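Local coordinates for heme-binding protein A (Haemophilus parasuis 29755, PDB 3TPA) that probably binds glutathione in the periplasm, as a solute-binding protein of the kind that delivers ligands to ABC transporters, despite its heme-related name, at residues W393-F396 and N397-R401; P179-L182 and D183-I187; D457-T460 and R461-L464; A372-I375 and Q376-A380. The protein carries 1 engineered substitution. All coordinates share one frame; numbering follows the deposited sequence.

Contact 1: W393-F396 and N397-R401; sequences WADF and NKRTR
Trp393 has its CG trans to its own backbone N (chi1 -175°), while Asn397, one turn further on, keeps CG beside its own N (chi1 -75°); between them these torsions bring the asparagine amide over the indole. ND2 of Asn397 stands 3.1 Å above the plane of the Trp393 ring, over its centre, and comes to 3.2 Å from CE2 of Trp393. The amide does not lie flat on the indole: the two planes are 73° apart and the amide presents its ND2 end to the ring face. Trp393 is modelled in two conformers, and this account holds for one of them. The other arm of the amide reaches the next aromatic, with OD1 of Asn397 3.6 Å from CD2 of Phe396.

Below the side chains runs an ordinary alpha-helical backbone, with Arg399 N donating to Asp395 O at 2.8 Å. Thr400 doubles its hold on the preceding turn: its OG1 donates to Phe396 O at 2.7 Å, while its N makes a weak bond to the same oxygen. Asp395 and Arg399 lie alongside each other, pointing the same way. OD2 of Asp395 is 4.0 Å from NH2 of Arg399 but well out of the guanidinium plane; no N-H points at the oxygen, and any attraction is probably a matter of charge alone.

Helix 393-401 packs on the sheet: Phe396, Arg399 and Thr400 touch Trp356 of strand 351-356, while Tyr410 of strand 407-413 meets the Phe396 ring and hydrogen-bonds through its OH to Thr400 OG1.

Contact 2: P179-L182 and D183-I187; sequences PETL and DQQPI
Thr181 and Gln185 touch where the short helix 181-184 runs out: CG2 of Thr181 lies 3.5 Å from CG of Gln185. The threonine methyl points along the turn because it is trans to the backbone N (OG1 at chi1 -62°), and the glutamine chain bends away again at chi2, leaving just its first two carbons in this contact.

The backbone beneath is drawn in tightly. Glu180 O is gripped twice, by Asp183 N at 2.9 Å from above the carbonyl plane and by Gln184 N at 3.2 Å within it, a mixture of 3-10 and alpha bonding. Gln185 N closes the last turn on Thr181 O at 2.9 Å, and Gln185 is the first residue to leave helical angles. Beyond it a water links Leu182 O to Ile187 N, 2.9 Å and 3.0 Å from its oxygen, carrying the connection past Pro186. Leu182 packs inward on Phe99, Tyr111 and Tyr169.

The solvent side is looser. Gln184 is exposed, and its extended chain merely passes its amide by Glu180, with NE2 of Gln184 3.9 Å from CB of Glu180.

Buried Asp183 looks away from this surface: OD1 takes a salt bridge from Arg103 and a hydrogen bond from Ser22, while OD2 bonds Ser115. These partners, a guanidinium among them, would be expected to favour the charged carboxylate; through them Asp183 ties the turn to the surrounding loops and to helix 94-105.

Contact 3: D457-T460 and R461-L464; sequences DTQT and RAKL
From Asp457 the backbone turns straight into helix, and four successive i to i+4 bonds follow, from Arg461 N to Asp457 O (3.0 Å) through to Leu464 N to Thr460 O (3.2 Å). Arg461 leaves with CG beside its own N (chi1 -60°), which lays CG of Arg461 3.0 Å from Asp457 O. The chain then bends at chi3 and carries the guanidinium away from the turn, to a salt bridge with Asp418, with a hydrogen bond from NE to Ala452 O. The charge of this buried arginine is probably balanced by Asp418, outside the turn.

Two residues later on the exposed side, Lys463 runs its CG to 3.5 Å from Gln459 O and folds at chi4 so that NZ returns toward the turn, staying 3.8 Å from Gln459 O. Leu464 rests its CG 3.4 Å from Thr460 O, and its side chain also packs on Leu448 and Ala452 of helix 443-453.

At the front, one carboxylate oxygen does two jobs. OD2 of Asp457 accepts from Thr460 N at 3.1 Å, met from above the carboxylate plane (42° out of it), and from Thr460 OG1 at 2.7 Å on its anti side. The first bond satisfies an amide that has no carbonyl of a preceding turn, and the negative charge would also suit the positive end of the helix dipole. This is a classic aspartate N-cap, reinforced by the threonine hydroxyl at N3, opening the long helix 458-475.

Contact 4: A372-I375 and Q376-A380; sequences AEII and QADWA
Ile375 presses a methyl onto the indole of Trp379, one turn along helix 368-381. CG2 of Ile375 sits 3.3 Å above the ring plane and 3.5 Å from the centroid of the five-membered ring, 18° off its normal, a true CH-pi contact over the face; the nearest ring atom is CE2 of Trp379, 3.3 Å from CG2 of Ile375. The isoleucine puts CG2 trans to its backbone N (CG1 at chi1 -79°), and the tryptophan keeps CG beside its own N, which lets the two side chains run side by side, pointing the same way. Trp379 N bonds Ile375 O at 2.8 Å beneath them, and the indole is further fixed by NE1 donating to Leu292 O.

Gln376 follows with an extended chain, chi1 174°, its CB 3.3 Å from Ala372 O, and its amide has a use for each end: a water bridges OE1 of Gln376 (2.7 Å) to Glu373 O (2.8 Å), while NE2 reaches Ala386 O in the neighbouring strand. The amide is thereby oriented from both ends.

Ile374 contributes less and faces Ile301 and Ala304 of helix 298-306. Helix 368-381 is the connection of a beta-alpha-beta unit: Ile375 and Trp379 cover Ile355 of strand 351-356, and Gln376 lies on Leu388 and Trp379 on Val384 of strand 384-389.

Along the chain the order is 179-187, 372-380, 393-401 and 457-464. Each contact closes no more than its own helical turn, so none nests in or crosses another. Contact 2 ties a short helix to loops and helix 94-105; it lies on the opposite side of the chain's centre from contact 4, about 52 Å away centre to centre. Contacts 4 and 1 are the neighbours: strand 384-389 lies between their helices in sequence, both helices touch strand 351-356, and their nearest atoms are about 9 Å apart. Contact 3 starts the helix that leads into strand 478-491 of the six-stranded sheet that also holds strands 351-356 and 384-389.

Contact 1: W393-F396 and N397-R401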
loop_
_atom_site.group_PDB
_atom_site.type_symbol
_atom_site.label_atom_id
_atom_site.label_comp_id
_atom_site.label_asym_id
_atom_site.label_seq_id
_atom_site.Cartn_x
_atom_site.Cartn_y
_atom_site.Cartn_z
ATOM N N TRP A 393 -13.627 12.177 -13.003
ATOM C CA TRP A 393 -13.189 11.245 -11.954
ATOM C C TRP A 393 -14.346 10.715 -11.119
ATOM O O TRP A 393 -14.563 9.504 -11.058
ATOM C CB TRP A 393 -12.143 11.921 -11.058
ATOM C CG TRP A 393 -11.492 11.061 -9.989
ATOM C CD1 TRP A 393 -11.297 11.404 -8.678
ATOM C CD2 TRP A 393 -10.929 9.747 -10.144
ATOM N NE1 TRP A 393 -10.656 10.388 -8.009
ATOM C CE2 TRP A 393 -10.415 9.362 -8.884
ATOM C CE3 TRP A 393 -10.812 8.860 -11.217
ATOM C CZ2 TRP A 393 -9.805 8.129 -8.671
ATOM C CZ3 TRP A 393 -10.198 7.639 -11.003
ATOM C CH2 TRP A 393 -9.706 7.284 -9.741
ATOM N N ALA A 394 -15.098 11.611 -10.486
ATOM C CA ALA A 394 -16.196 11.188 -9.624
ATOM C C ALA A 394 -17.255 10.355 -10.340
ATOM O O ALA A 394 -17.744 9.377 -9.775
ATOM C CB ALA A 394 -16.840 12.393 -8.935
ATOM N N ASP A 395 -17.612 10.738 -11.568
ATOM C CA ASP A 395 -18.623 10.006 -12.330
ATOM C C ASP A 395 -18.111 8.629 -12.693
ATOM O O ASP A 395 -18.816 7.634 -12.556
ATOM C CB ASP A 395 -19.022 10.742 -13.620
ATOM C CG ASP A 395 -19.937 11.924 -13.362
ATOM O OD1 ASP A 395 -20.635 11.920 -12.330
ATOM O OD2 ASP A 395 -19.954 12.862 -14.194
ATOM N N PHE A 396 -16.875 8.602 -13.168
ATOM C CA PHE A 396 -16.186 7.376 -13.558
ATOM C C PHE A 396 -16.298 6.358 -12.434
ATOM O O PHE A 396 -16.708 5.217 -12.637
ATOM C CB PHE A 396 -14.719 7.712 -13.852
ATOM C CG PHE A 396 -13.833 6.512 -14.099
ATOM C CD1 PHE A 396 -13.817 5.883 -15.328
ATOM C CD2 PHE A 396 -12.982 6.045 -13.094
ATOM C CE1 PHE A 396 -12.981 4.788 -15.558
ATOM C CE2 PHE A 396 -12.143 4.959 -13.308
ATOM C CZ PHE A 396 -12.139 4.334 -14.545
ATOM N N ASN A 397 -15.949 6.790 -11.231
ATOM C CA ASN A 397 -16.012 5.916 -10.068
ATOM C C ASN A 397 -17.415 5.539 -9.614
ATOM O O ASN A 397 -17.663 4.389 -9.294
ATOM C CB ASN A 397 -15.244 6.523 -8.896
ATOM C CG ASN A 397 -13.754 6.410 -9.079
ATOM O OD1 ASN A 397 -13.264 5.392 -9.561
ATOM N ND2 ASN A 397 -13.026 7.455 -8.716
ATOM N N LYS A 398 -18.326 6.503 -9.564
ATOM C CA LYS A 398 -19.659 6.217 -9.038
ATOM C C LYS A 398 -20.453 5.335 -9.995
ATOM O O LYS A 398 -21.123 4.398 -9.580
ATOM C CB LYS A 398 -20.428 7.501 -8.725
ATOM C CG LYS A 398 -21.747 7.255 -8.024
ATOM C CD LYS A 398 -22.467 8.564 -7.743
ATOM C CE LYS A 398 -23.754 8.314 -6.964
ATOM N NZ LYS A 398 -24.596 9.535 -6.879
ATOM N N ARG A 399 -20.361 5.609 -11.286
ATOM C CA ARG A 399 -21.131 4.804 -12.233
ATOM C C ARG A 399 -20.494 3.453 -12.508
ATOM O O ARG A 399 -21.135 2.558 -13.045
ATOM C CB ARG A 399 -21.360 5.554 -13.538
ATOM C CG ARG A 399 -22.126 6.837 -13.354
ATOM C CD ARG A 399 -22.266 7.556 -14.664
ATOM N NE ARG A 399 -22.689 8.928 -14.451
ATOM C CZ ARG A 399 -22.999 9.767 -15.430
ATOM N NH1 ARG A 399 -22.936 9.361 -16.687
ATOM N NH2 ARG A 399 -23.377 11.000 -15.147
ATOM N N THR A 400 -19.225 3.309 -12.158
ATOM C CA THR A 400 -18.592 2.006 -12.239
ATOM C C THR A 400 -19.109 1.146 -11.082
ATOM O O THR A 400 -19.566 0.021 -11.299
ATOM C CB THR A 400 -17.055 2.099 -12.215
ATOM O OG1 THR A 400 -16.590 2.638 -13.456
ATOM C CG2 THR A 400 -16.440 0.721 -12.031
ATOM N N ARG A 401 -19.040 1.685 -9.860
ATOM C CA ARG A 401 -19.542 0.979 -8.689
ATOM C C ARG A 401 -20.998 0.552 -8.890
ATOM O O ARG A 401 -21.398 -0.537 -8.486
ATOM C CB ARG A 401 -19.390 1.846 -7.430
ATOM C CG ARG A 401 -17.935 2.163 -7.084
ATOM C CD ARG A 401 -17.798 2.885 -5.745
ATOM N NE ARG A 401 -18.243 4.276 -5.797
ATOM C CZ ARG A 401 -17.427 5.330 -5.825
ATOM N NH1 ARG A 401 -16.113 5.167 -5.805
ATOM N NH2 ARG A 401 -17.925 6.557 -5.865
HETATM O O HOH W 1 -17.329 8.830 -7.050
#

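Contact 2: P179-L182 and D183-I187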
loop_
_atom_site.group_PDB
_atom_site.type_symbol
_atom_site.label_atom_id
_atom_site.label_comp_id
_atom_site.label_asym_id
_atom_site.label_seq_id
_atom_site.Cartn_x
_atom_site.Cartn_y
_atom_site.Cartn_z
ATOM N N PRO A 179 -2.882 20.985 22.268
ATOM C CA PRO A 179 -2.852 19.566 21.892
ATOM C C PRO A 179 -2.397 19.391 20.449
ATOM O O PRO A 179 -1.898 18.316 20.085
ATOM C CB PRO A 179 -4.313 19.127 22.049
ATOM C CG PRO A 179 -5.101 20.382 21.904
ATOM C CD PRO A 179 -4.253 21.455 22.533
ATOM N N GLU A 180 -2.570 20.429 19.638
ATOM C CA GLU A 180 -2.143 20.372 18.244
ATOM C C GLU A 180 -0.665 20.040 18.135
ATOM O O GLU A 180 -0.219 19.434 17.172
ATOM C CB GLU A 180 -2.435 21.690 17.519
ATOM C CG GLU A 180 -3.845 21.775 16.956
ATOM C CD GLU A 180 -4.896 21.918 18.041
ATOM O OE1 GLU A 180 -4.589 22.514 19.103
ATOM O OE2 GLU A 180 -6.033 21.439 17.826
ATOM N N THR A 181 0.093 20.429 19.143
ATOM C CA THR A 181 1.530 20.236 19.109
ATOM C C THR A 181 1.881 18.753 18.980
ATOM O O THR A 181 2.960 18.403 18.502
ATOM C CB THR A 181 2.202 20.845 20.336
ATOM O OG1 THR A 181 1.962 22.256 20.346
ATOM C CG2 THR A 181 3.694 20.611 20.304
ATOM N N LEU A 182 0.964 17.888 19.411
ATOM C CA LEU A 182 1.190 16.448 19.360
ATOM C C LEU A 182 1.394 16.035 17.917
ATOM O O LEU A 182 2.213 15.169 17.613
ATOM C CB LEU A 182 -0.002 15.677 19.950
ATOM C CG LEU A 182 0.182 14.168 20.175
ATOM C CD1 LEU A 182 1.106 13.862 21.350
ATOM C CD2 LEU A 182 -1.154 13.500 20.383
ATOM N N ASP A 183 0.653 16.675 17.022
ATOM C CA ASP A 183 0.705 16.316 15.613
ATOM C C ASP A 183 1.793 17.074 14.843
ATOM O O ASP A 183 2.285 16.595 13.830
ATOM C CB ASP A 183 -0.662 16.543 14.966
ATOM C CG ASP A 183 -1.730 15.669 15.561
ATOM O OD1 ASP A 183 -1.489 14.450 15.677
ATOM O OD2 ASP A 183 -2.799 16.200 15.931
ATOM N N GLN A 184 2.178 18.244 15.339
ATOM C CA GLN A 184 3.092 19.118 14.607
ATOM C C GLN A 184 4.537 18.979 15.031
ATOM O O GLN A 184 5.438 19.255 14.247
ATOM C CB GLN A 184 2.662 20.581 14.748
ATOM C CG GLN A 184 1.302 20.868 14.138
ATOM C CD GLN A 184 0.749 22.198 14.586
ATOM O OE1 GLN A 184 1.422 22.957 15.280
ATOM N NE2 GLN A 184 -0.484 22.488 14.200
ATOM N N GLN A 185 4.757 18.564 16.276
ATOM C CA GLN A 185 6.108 18.391 16.801
ATOM C C GLN A 185 6.218 16.976 17.340
ATOM O O GLN A 185 6.084 16.744 18.544
ATOM C CB GLN A 185 6.390 19.406 17.911
ATOM C CG GLN A 185 5.920 20.804 17.578
ATOM C CD GLN A 185 6.830 21.497 16.594
ATOM O OE1 GLN A 185 8.000 21.133 16.452
ATOM N NE2 GLN A 185 6.300 22.506 15.905
ATOM N N PRO A 186 6.453 16.018 16.439
ATOM C CA PRO A 186 6.335 14.599 16.801
ATOM C C PRO A 186 7.388 14.127 17.795
ATOM O O PRO A 186 8.556 14.503 17.709
ATOM C CB PRO A 186 6.482 13.874 15.451
ATOM C CG PRO A 186 7.203 14.871 14.558
ATOM C CD PRO A 186 6.715 16.215 15.003
ATOM N N ILE A 187 6.944 13.306 18.744
ATOM C CA ILE A 187 7.797 12.694 19.759
ATOM C C ILE A 187 7.485 11.214 19.694
ATOM O O ILE A 187 6.331 10.819 19.815
ATOM C CB ILE A 187 7.442 13.205 21.176
ATOM C CG1 ILE A 187 8.047 14.589 21.433
ATOM C CG2 ILE A 187 7.869 12.204 22.260
ATOM C CD1 ILE A 187 9.567 14.595 21.480
HETATM O O HOH W 2 3.927 13.197 18.790
#

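Contact 3: D457-T460 and R461-L464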
loop_
_atom_site.group_PDB
_atom_site.type_symbol
_atom_site.label_atom_id
_atom_site.label_comp_id
_atom_site.label_asym_id
_atom_site.label_seq_id
_atom_site.Cartn_x
_atom_site.Cartn_y
_atom_site.Cartn_z
ATOM N N ASP A 457 -2.463 -20.307 10.181
ATOM C CA ASP A 457 -1.296 -20.970 9.632
ATOM C C ASP A 457 -0.972 -20.500 8.220
ATOM O O ASP A 457 -1.823 -20.529 7.335
ATOM C CB ASP A 457 -1.492 -22.482 9.646
ATOM C CG ASP A 457 -0.278 -23.222 9.151
ATOM O OD1 ASP A 457 0.766 -23.111 9.817
ATOM O OD2 ASP A 457 -0.371 -23.920 8.119
ATOM N N THR A 458 0.272 -20.078 8.012
ATOM C CA THR A 458 0.662 -19.443 6.750
ATOM C C THR A 458 0.513 -20.351 5.538
ATOM O O THR A 458 -0.119 -19.976 4.557
ATOM C CB THR A 458 2.099 -18.924 6.795
ATOM O OG1 THR A 458 2.228 -17.996 7.877
ATOM C CG2 THR A 458 2.439 -18.219 5.481
ATOM N N GLN A 459 1.094 -21.543 5.596
ATOM C CA GLN A 459 1.007 -22.450 4.451
ATOM C C GLN A 459 -0.423 -22.932 4.195
ATOM O O GLN A 459 -0.793 -23.242 3.072
ATOM C CB GLN A 459 1.956 -23.645 4.603
ATOM C CG GLN A 459 3.427 -23.286 4.454
ATOM C CD GLN A 459 3.706 -22.389 3.247
ATOM O OE1 GLN A 459 3.376 -22.727 2.108
ATOM N NE2 GLN A 459 4.319 -21.240 3.500
ATOM N N THR A 460 -1.226 -23.015 5.241
ATOM C CA THR A 460 -2.600 -23.442 5.041
ATOM C C THR A 460 -3.347 -22.344 4.281
ATOM O O THR A 460 -4.102 -22.644 3.351
ATOM C CB THR A 460 -3.319 -23.824 6.369
ATOM O OG1 THR A 460 -2.610 -24.894 7.009
ATOM C CG2 THR A 460 -4.760 -24.295 6.092
ATOM N N ARG A 461 -3.103 -21.084 4.664
ATOM C CA ARG A 461 -3.649 -19.916 3.956
ATOM C C ARG A 461 -3.218 -19.870 2.484
ATOM O O ARG A 461 -4.026 -19.608 1.586
ATOM C CB ARG A 461 -3.204 -18.611 4.624
ATOM C CG ARG A 461 -3.621 -18.433 6.072
ATOM C CD ARG A 461 -3.282 -17.025 6.558
ATOM N NE ARG A 461 -4.203 -16.060 5.980
ATOM C CZ ARG A 461 -3.885 -14.841 5.574
ATOM N NH1 ARG A 461 -2.647 -14.375 5.684
ATOM N NH2 ARG A 461 -4.832 -14.075 5.061
ATOM N N ALA A 462 -1.936 -20.118 2.239
ATOM C CA ALA A 462 -1.402 -20.030 0.889
ATOM C C ALA A 462 -2.112 -20.984 -0.064
ATOM O O ALA A 462 -2.453 -20.615 -1.186
ATOM C CB ALA A 462 0.093 -20.279 0.886
ATOM N N LYS A 463 -2.344 -22.210 0.384
ATOM C CA LYS A 463 -3.033 -23.190 -0.444
ATOM C C LYS A 463 -4.481 -22.775 -0.687
ATOM O O LYS A 463 -5.010 -22.932 -1.781
ATOM C CB LYS A 463 -2.977 -24.579 0.188
ATOM C CG LYS A 463 -1.570 -25.167 0.253
ATOM C CD LYS A 463 -1.616 -26.661 0.574
ATOM C CE LYS A 463 -0.237 -27.219 0.907
ATOM N NZ LYS A 463 0.216 -26.824 2.270
ATOM N N LEU A 464 -5.123 -22.235 0.336
ATOM C CA LEU A 464 -6.495 -21.775 0.175
ATOM C C LEU A 464 -6.547 -20.651 -0.865
ATOM O O LEU A 464 -7.410 -20.652 -1.743
ATOM C CB LEU A 464 -7.084 -21.320 1.520
ATOM C CG LEU A 464 -7.410 -22.408 2.557
ATOM C CD1 LEU A 464 -7.769 -21.771 3.887
ATOM C CD2 LEU A 464 -8.544 -23.337 2.091
#

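Contact 4: A372-I375 and Q376-A380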
loop_
_atom_site.group_PDB
_atom_site.type_symbol
_atom_site.label_atom_id
_atom_site.label_comp_id
_atom_site.label_asym_id
_atom_site.label_seq_id
_atom_site.Cartn_x
_atom_site.Cartn_y
_atom_site.Cartn_z
ATOM N N ALA A 372 -6.306 1.736 -23.080
ATOM C CA ALA A 372 -7.602 1.568 -23.732
ATOM C C ALA A 372 -7.489 1.483 -25.263
ATOM O O ALA A 372 -8.192 0.702 -25.907
ATOM C CB ALA A 372 -8.557 2.696 -23.322
ATOM N N GLU A 373 -6.621 2.306 -25.845
ATOM C CA GLU A 373 -6.491 2.361 -27.305
ATOM C C GLU A 373 -5.945 1.058 -27.873
ATOM O O GLU A 373 -6.409 0.569 -28.904
ATOM C CB GLU A 373 -5.585 3.532 -27.725
ATOM C CG GLU A 373 -6.265 4.876 -27.654
ATOM C CD GLU A 373 -5.299 6.035 -27.812
ATOM O OE1 GLU A 373 -4.078 5.791 -27.933
ATOM O OE2 GLU A 373 -5.763 7.196 -27.799
ATOM N N ILE A 374 -4.945 0.501 -27.202
ATOM C CA ILE A 374 -4.319 -0.742 -27.664
ATOM C C ILE A 374 -5.342 -1.864 -27.649
ATOM O O ILE A 374 -5.499 -2.631 -28.612
ATOM C CB ILE A 374 -3.122 -1.125 -26.767
ATOM C CG1 ILE A 374 -1.950 -0.176 -27.023
ATOM C CG2 ILE A 374 -2.691 -2.581 -27.003
ATOM C CD1 ILE A 374 -0.912 -0.223 -25.958
ATOM N N ILE A 375 -6.066 -1.947 -26.546
ATOM C CA ILE A 375 -7.100 -2.966 -26.401
ATOM C C ILE A 375 -8.207 -2.781 -27.433
ATOM O O ILE A 375 -8.615 -3.732 -28.074
ATOM C CB ILE A 375 -7.666 -2.961 -24.977
ATOM C CG1 ILE A 375 -6.698 -3.694 -24.054
ATOM C CG2 ILE A 375 -9.007 -3.638 -24.931
ATOM C CD1 ILE A 375 -6.377 -2.924 -22.807
ATOM N N GLN A 376 -8.672 -1.548 -27.604
ATOM C CA GLN A 376 -9.681 -1.249 -28.619
ATOM C C GLN A 376 -9.292 -1.784 -30.014
ATOM O O GLN A 376 -10.129 -2.361 -30.712
ATOM C CB GLN A 376 -9.939 0.259 -28.687
ATOM C CG GLN A 376 -10.865 0.695 -29.814
ATOM C CD GLN A 376 -10.997 2.213 -29.885
ATOM O OE1 GLN A 376 -10.001 2.930 -29.888
ATOM N NE2 GLN A 376 -12.226 2.705 -29.921
ATOM N N ALA A 377 -8.031 -1.601 -30.404
ATOM C CA ALA A 377 -7.559 -2.008 -31.741
ATOM C C ALA A 377 -7.530 -3.514 -31.931
ATOM O O ALA A 377 -7.875 -4.018 -33.006
ATOM C CB ALA A 377 -6.167 -1.421 -32.039
ATOM N N ASP A 378 -7.099 -4.241 -30.904
ATOM C CA ASP A 378 -7.098 -5.703 -30.968
ATOM C C ASP A 378 -8.516 -6.248 -30.874
ATOM O O ASP A 378 -8.905 -7.134 -31.636
ATOM C CB ASP A 378 -6.202 -6.310 -29.886
ATOM C CG ASP A 378 -4.724 -6.132 -30.194
ATOM O OD1 ASP A 378 -4.379 -6.170 -31.391
ATOM O OD2 ASP A 378 -3.914 -5.947 -29.256
ATOM N N TRP A 379 -9.304 -5.721 -29.947
ATOM C CA TRP A 379 -10.679 -6.183 -29.836
ATOM C C TRP A 379 -11.430 -6.007 -31.167
ATOM O O TRP A 379 -12.214 -6.868 -31.560
ATOM C CB TRP A 379 -11.410 -5.493 -28.680
ATOM C CG TRP A 379 -11.014 -5.994 -27.289
ATOM C CD1 TRP A 379 -10.011 -6.870 -26.977
ATOM C CD2 TRP A 379 -11.637 -5.646 -26.046
ATOM N NE1 TRP A 379 -9.954 -7.066 -25.617
ATOM C CE2 TRP A 379 -10.942 -6.329 -25.022
ATOM C CE3 TRP A 379 -12.703 -4.808 -25.698
ATOM C CZ2 TRP A 379 -11.288 -6.214 -23.675
ATOM C CZ3 TRP A 379 -13.039 -4.680 -24.359
ATOM C CH2 TRP A 379 -12.337 -5.388 -23.363
ATOM N N ALA A 380 -11.179 -4.902 -31.862
ATOM C CA ALA A 380 -11.839 -4.638 -33.148
ATOM C C ALA A 380 -11.569 -5.740 -34.164
ATOM O O ALA A 380 -12.461 -6.142 -34.918
ATOM C CB ALA A 380 -11.405 -3.291 -33.712
HETATM O O HOH W 3 -7.714 2.034 -30.932
#